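PDB 6YGA: N-alpha-acetyltransferase 35, NatC auxiliary subunit from Saccharomyces cerevisiae, which serves as the auxiliary subunit of the NatC N-terminal acetyltransferase, which acetylates the N-terminal methionine of the L-A virus Gag protein. Local coordinates for residues Ser476-Ile490 with Lys535-Lys549. Sequence-based numbering, arbitrary orientation.
Sequences SHHLETFLKDSQNDI and KQFLNYLLKEINITK. With EDO (1,2-ethanediol), chain C; EDO (1,2-ethanediol), chain D.
The amide of Gln-487 meets the amide of Asn-539, their planes turned 38° apart. Gln-487 NE2 donates twice. Lys-535 O lies in the amide plane, 3.1 Å from Gln-487 NE2. Asn-539 OD1, also 3.1 Å from Gln-487 NE2, is tilted out of that plane. With CG anti to the backbone N (chi1 -165°) and the chain extended beyond it, Gln-487 reaches across to lie among Lys-535, Leu-538, Asn-539 and Leu-542. Its OE1 touches the CD1 methyl of Leu-542. The carboxylate of Glu-480 stands nearly perpendicular (84°) to the Asn-546 amide. Asn-546 ND2 gives Glu-480 OE2 only a weak hydrogen bond at 3.5 Å and a shorter one to Leu-542 O in its own helix, from above the carbonyl plane. Lys-549 NZ forms a salt bridge to Glu-480 OE1 (3.2 Å), with a weak hydrogen bond. The two segments belong to long helices, 465-506 and 511-564, which pair as an antiparallel helical hairpin with knobs-into-holes packing. Leu-483 is a central knob among Leu-538, Leu-541, Leu-542 and Ile-545; its CB meets Leu-542 CD2 at 3.6 Å. Leu-538 fits among Leu-483, Ser-486, Gln-487 and Ile-490. Phe-371 of helix 360-372 touches both Leu-483 and Leu-538. Toward Ser-476, Ile-545 CD1 reaches Leu-479 CD2 and Ser-476 CB, each at 3.7 Å. Leu-479 also packs on helix 433-456.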
# COMPACT_ATOMS: atom_id res chain seq x y z
N SER B 476 -4.01 -8.77 26.00
CA SER B 476 -4.12 -7.60 26.87
C SER B 476 -4.08 -7.98 28.34
O SER B 476 -3.58 -7.21 29.17
CB SER B 476 -5.41 -6.84 26.56
OG SER B 476 -5.49 -6.48 25.20
N HIS B 477 -4.62 -9.15 28.69
CA HIS B 477 -4.56 -9.59 30.08
C HIS B 477 -3.12 -9.84 30.50
O HIS B 477 -2.71 -9.47 31.61
CB HIS B 477 -5.41 -10.85 30.27
CG HIS B 477 -5.44 -11.36 31.68
ND1 HIS B 477 -4.56 -12.32 32.15
CD2 HIS B 477 -6.25 -11.06 32.73
CE1 HIS B 477 -4.82 -12.57 33.42
NE2 HIS B 477 -5.84 -11.82 33.79
N HIS B 478 -2.32 -10.45 29.62
CA HIS B 478 -0.91 -10.67 29.93
C HIS B 478 -0.14 -9.35 29.97
O HIS B 478 0.77 -9.19 30.79
CB HIS B 478 -0.29 -11.62 28.91
CG HIS B 478 -0.60 -13.06 29.16
ND1 HIS B 478 0.27 -13.91 29.82
CD2 HIS B 478 -1.68 -13.81 28.85
CE1 HIS B 478 -0.26 -15.11 29.90
NE2 HIS B 478 -1.45 -15.08 29.32
N LEU B 479 -0.48 -8.41 29.09
CA LEU B 479 0.19 -7.11 29.12
C LEU B 479 -0.15 -6.34 30.39
O LEU B 479 0.72 -5.69 30.98
CB LEU B 479 -0.17 -6.30 27.88
CG LEU B 479 0.51 -4.93 27.78
CD1 LEU B 479 2.01 -5.05 27.99
CD2 LEU B 479 0.21 -4.28 26.44
N GLU B 480 -1.41 -6.42 30.84
CA GLU B 480 -1.78 -5.72 32.06
C GLU B 480 -1.09 -6.33 33.28
O GLU B 480 -0.63 -5.60 34.16
CB GLU B 480 -3.30 -5.73 32.23
CG GLU B 480 -3.81 -4.83 33.36
CD GLU B 480 -4.81 -5.53 34.26
OE1 GLU B 480 -5.06 -6.74 34.04
OE2 GLU B 480 -5.34 -4.88 35.18
N THR B 481 -1.00 -7.66 33.32
CA THR B 481 -0.29 -8.33 34.41
C THR B 481 1.18 -7.93 34.43
O THR B 481 1.74 -7.64 35.49
CB THR B 481 -0.43 -9.84 34.28
OG1 THR B 481 -1.80 -10.22 34.40
CG2 THR B 481 0.38 -10.55 35.36
N PHE B 482 1.81 -7.91 33.26
CA PHE B 482 3.20 -7.47 33.16
C PHE B 482 3.36 -6.02 33.60
O PHE B 482 4.28 -5.69 34.36
CB PHE B 482 3.70 -7.66 31.73
CG PHE B 482 5.00 -6.96 31.43
CD1 PHE B 482 6.21 -7.52 31.81
CD2 PHE B 482 5.00 -5.76 30.74
CE1 PHE B 482 7.40 -6.88 31.52
CE2 PHE B 482 6.19 -5.11 30.45
CZ PHE B 482 7.39 -5.68 30.84
N LEU B 483 2.46 -5.14 33.15
CA LEU B 483 2.56 -3.73 33.54
C LEU B 483 2.31 -3.54 35.03
O LEU B 483 2.95 -2.69 35.66
CB LEU B 483 1.59 -2.89 32.73
CG LEU B 483 1.92 -2.68 31.25
CD1 LEU B 483 0.78 -1.93 30.58
CD2 LEU B 483 3.24 -1.93 31.08
N LYS B 484 1.39 -4.32 35.61
CA LYS B 484 1.10 -4.18 37.03
C LYS B 484 2.29 -4.57 37.88
O LYS B 484 2.61 -3.90 38.87
CB LYS B 484 -0.13 -5.01 37.40
CG LYS B 484 -0.67 -4.71 38.79
CD LYS B 484 -1.12 -3.26 38.89
CE LYS B 484 -1.41 -2.85 40.32
NZ LYS B 484 -1.89 -1.44 40.37
N ASP B 485 2.98 -5.66 37.50
CA ASP B 485 4.20 -6.05 38.20
C ASP B 485 5.29 -5.01 38.02
O ASP B 485 6.03 -4.71 38.96
CB ASP B 485 4.66 -7.42 37.70
CG ASP B 485 3.65 -8.53 37.97
OD1 ASP B 485 2.66 -8.28 38.70
OD2 ASP B 485 3.84 -9.65 37.45
N SER B 486 5.41 -4.45 36.81
CA SER B 486 6.39 -3.39 36.58
C SER B 486 6.13 -2.20 37.50
O SER B 486 7.07 -1.63 38.07
CB SER B 486 6.36 -2.94 35.12
OG SER B 486 6.68 -4.00 34.24
N GLN B 487 4.86 -1.81 37.66
CA GLN B 487 4.54 -0.66 38.50
C GLN B 487 4.73 -0.97 39.98
O GLN B 487 5.05 -0.07 40.76
CB GLN B 487 3.11 -0.19 38.23
CG GLN B 487 2.82 1.20 38.78
CD GLN B 487 1.41 1.66 38.50
OE1 GLN B 487 0.44 0.99 38.85
NE2 GLN B 487 1.29 2.81 37.85
N ASN B 488 4.55 -2.23 40.38
CA ASN B 488 4.82 -2.62 41.76
C ASN B 488 6.31 -2.52 42.08
O ASN B 488 6.68 -2.10 43.18
CB ASN B 488 4.30 -4.03 42.03
CG ASN B 488 2.78 -4.12 42.01
OD1 ASN B 488 2.08 -3.12 42.17
ND2 ASN B 488 2.26 -5.33 41.80
N ASP B 489 7.17 -2.89 41.13
CA ASP B 489 8.61 -2.74 41.34
C ASP B 489 8.99 -1.27 41.48
O ASP B 489 9.83 -0.92 42.31
CB ASP B 489 9.38 -3.39 40.20
CG ASP B 489 9.33 -4.90 40.25
OD1 ASP B 489 8.83 -5.44 41.26
OD2 ASP B 489 9.80 -5.55 39.29
N ILE B 490 8.39 -0.41 40.66
CA ILE B 490 8.64 1.02 40.78
C ILE B 490 8.22 1.53 42.15
O ILE B 490 8.96 2.26 42.82
CB ILE B 490 7.91 1.79 39.66
CG1 ILE B 490 8.39 1.33 38.28
CG2 ILE B 490 8.10 3.29 39.84
CD1 ILE B 490 9.86 1.59 38.04
N LYS B 535 6.32 5.92 37.19
CA LYS B 535 5.12 5.42 37.85
C LYS B 535 3.86 5.99 37.22
O LYS B 535 2.89 5.26 36.96
CB LYS B 535 5.17 5.75 39.34
CG LYS B 535 3.89 5.41 40.09
CD LYS B 535 3.93 5.95 41.51
CE LYS B 535 2.62 5.67 42.22
NZ LYS B 535 2.62 6.15 43.63
N GLN B 536 3.85 7.30 36.94
CA GLN B 536 2.69 7.92 36.32
C GLN B 536 2.54 7.53 34.86
O GLN B 536 1.42 7.48 34.34
CB GLN B 536 2.77 9.43 36.49
CG GLN B 536 2.75 9.85 37.94
CD GLN B 536 3.46 11.16 38.19
OE1 GLN B 536 3.37 12.09 37.39
NE2 GLN B 536 4.18 11.23 39.30
N PHE B 537 3.66 7.24 34.18
CA PHE B 537 3.58 6.72 32.82
C PHE B 537 2.94 5.33 32.81
O PHE B 537 2.03 5.07 32.02
CB PHE B 537 4.97 6.69 32.19
CG PHE B 537 5.02 6.02 30.84
CD1 PHE B 537 4.07 6.30 29.87
CD2 PHE B 537 6.03 5.12 30.54
CE1 PHE B 537 4.13 5.68 28.63
CE2 PHE B 537 6.09 4.51 29.30
CZ PHE B 537 5.14 4.79 28.34
N LEU B 538 3.40 4.43 33.68
CA LEU B 538 2.79 3.11 33.77
C LEU B 538 1.33 3.19 34.18
O LEU B 538 0.53 2.32 33.83
CB LEU B 538 3.57 2.23 34.75
CG LEU B 538 5.01 1.89 34.34
CD1 LEU B 538 5.72 1.14 35.45
CD2 LEU B 538 5.01 1.08 33.06
N ASN B 539 0.97 4.23 34.93
CA ASN B 539 -0.43 4.44 35.28
C ASN B 539 -1.27 4.67 34.04
O ASN B 539 -2.40 4.18 33.94
CB ASN B 539 -0.56 5.61 36.25
CG ASN B 539 -1.47 5.30 37.41
OD1 ASN B 539 -1.04 4.73 38.41
ND2 ASN B 539 -2.74 5.66 37.28
N TYR B 540 -0.74 5.42 33.07
CA TYR B 540 -1.46 5.66 31.83
C TYR B 540 -1.54 4.39 30.98
O TYR B 540 -2.60 4.09 30.41
CB TYR B 540 -0.80 6.79 31.04
CG TYR B 540 -1.14 6.79 29.56
CD1 TYR B 540 -2.43 7.10 29.14
CD2 TYR B 540 -0.18 6.49 28.60
CE1 TYR B 540 -2.75 7.10 27.79
CE2 TYR B 540 -0.50 6.49 27.25
CZ TYR B 540 -1.78 6.80 26.85
OH TYR B 540 -2.11 6.81 25.51
N LEU B 541 -0.44 3.64 30.89
CA LEU B 541 -0.45 2.40 30.12
C LEU B 541 -1.44 1.40 30.69
O LEU B 541 -2.11 0.68 29.95
CB LEU B 541 0.95 1.80 30.07
CG LEU B 541 2.01 2.58 29.28
CD1 LEU B 541 3.35 1.87 29.36
CD2 LEU B 541 1.58 2.76 27.83
N LEU B 542 -1.54 1.33 32.02
CA LEU B 542 -2.50 0.43 32.64
C LEU B 542 -3.93 0.84 32.32
O LEU B 542 -4.79 -0.02 32.06
CB LEU B 542 -2.27 0.38 34.15
CG LEU B 542 -1.11 -0.51 34.61
CD1 LEU B 542 -0.77 -0.25 36.07
CD2 LEU B 542 -1.47 -1.97 34.40
N LYS B 543 -4.21 2.14 32.33
CA LYS B 543 -5.55 2.61 31.98
C LYS B 543 -5.86 2.34 30.51
O LYS B 543 -6.99 1.98 30.17
CB LYS B 543 -5.70 4.10 32.29
CG LYS B 543 -6.39 4.38 33.61
CD LYS B 543 -7.11 5.72 33.59
CE LYS B 543 -8.03 5.86 34.78
NZ LYS B 543 -9.05 4.77 34.82
N GLU B 544 -4.88 2.52 29.63
CA GLU B 544 -5.13 2.28 28.21
C GLU B 544 -5.32 0.80 27.93
O GLU B 544 -6.22 0.43 27.16
CB GLU B 544 -3.99 2.84 27.36
CG GLU B 544 -4.18 2.56 25.88
CD GLU B 544 -3.25 3.36 25.00
OE1 GLU B 544 -2.01 3.23 25.15
OE2 GLU B 544 -3.75 4.12 24.15
N ILE B 545 -4.50 -0.06 28.53
CA ILE B 545 -4.61 -1.49 28.25
C ILE B 545 -5.89 -2.06 28.85
O ILE B 545 -6.47 -3.01 28.31
CB ILE B 545 -3.36 -2.24 28.74
CG1 ILE B 545 -3.34 -3.66 28.17
CG2 ILE B 545 -3.31 -2.30 30.26
CD1 ILE B 545 -3.41 -3.70 26.65
N ASN B 546 -6.36 -1.50 29.97
CA ASN B 546 -7.63 -1.94 30.53
C ASN B 546 -8.80 -1.52 29.65
O ASN B 546 -9.82 -2.23 29.60
CB ASN B 546 -7.80 -1.41 31.95
CG ASN B 546 -7.19 -2.33 32.99
OD1 ASN B 546 -7.70 -3.42 33.25
ND2 ASN B 546 -6.10 -1.89 33.61
N ILE B 547 -8.68 -0.39 28.96
CA ILE B 547 -9.71 -0.01 27.99
C ILE B 547 -9.73 -1.00 26.83
O ILE B 547 -10.79 -1.48 26.42
CB ILE B 547 -9.48 1.43 27.50
CG1 ILE B 547 -9.77 2.42 28.62
CG2 ILE B 547 -10.35 1.73 26.29
CD1 ILE B 547 -9.39 3.84 28.28
N THR B 548 -8.55 -1.34 26.31
CA THR B 548 -8.46 -2.35 25.26
C THR B 548 -9.02 -3.68 25.73
O THR B 548 -9.79 -4.34 25.01
CB THR B 548 -7.00 -2.52 24.81
OG1 THR B 548 -6.55 -1.32 24.18
CG2 THR B 548 -6.87 -3.68 23.84
N LYS B 549 -8.65 -4.10 26.94
CA LYS B 549 -9.11 -5.37 27.48
C LYS B 549 -10.63 -5.39 27.60
O LYS B 549 -11.28 -6.37 27.22
CB LYS B 549 -8.45 -5.63 28.83
CG LYS B 549 -8.24 -7.09 29.16
CD LYS B 549 -7.64 -7.26 30.55
CE LYS B 549 -8.63 -6.84 31.62
NZ LYS B 549 -8.10 -7.00 33.01
C1 EDO C . -7.50 1.59 23.97
O1 EDO C . -7.47 0.67 22.87
C2 EDO C . -6.80 2.89 23.60
O2 EDO C . -5.57 2.62 22.93
C1 EDO D . -2.61 4.93 19.63
O1 EDO D . -2.83 4.11 18.48
C2 EDO D . -2.92 4.13 20.89
O2 EDO D . -2.60 4.91 22.05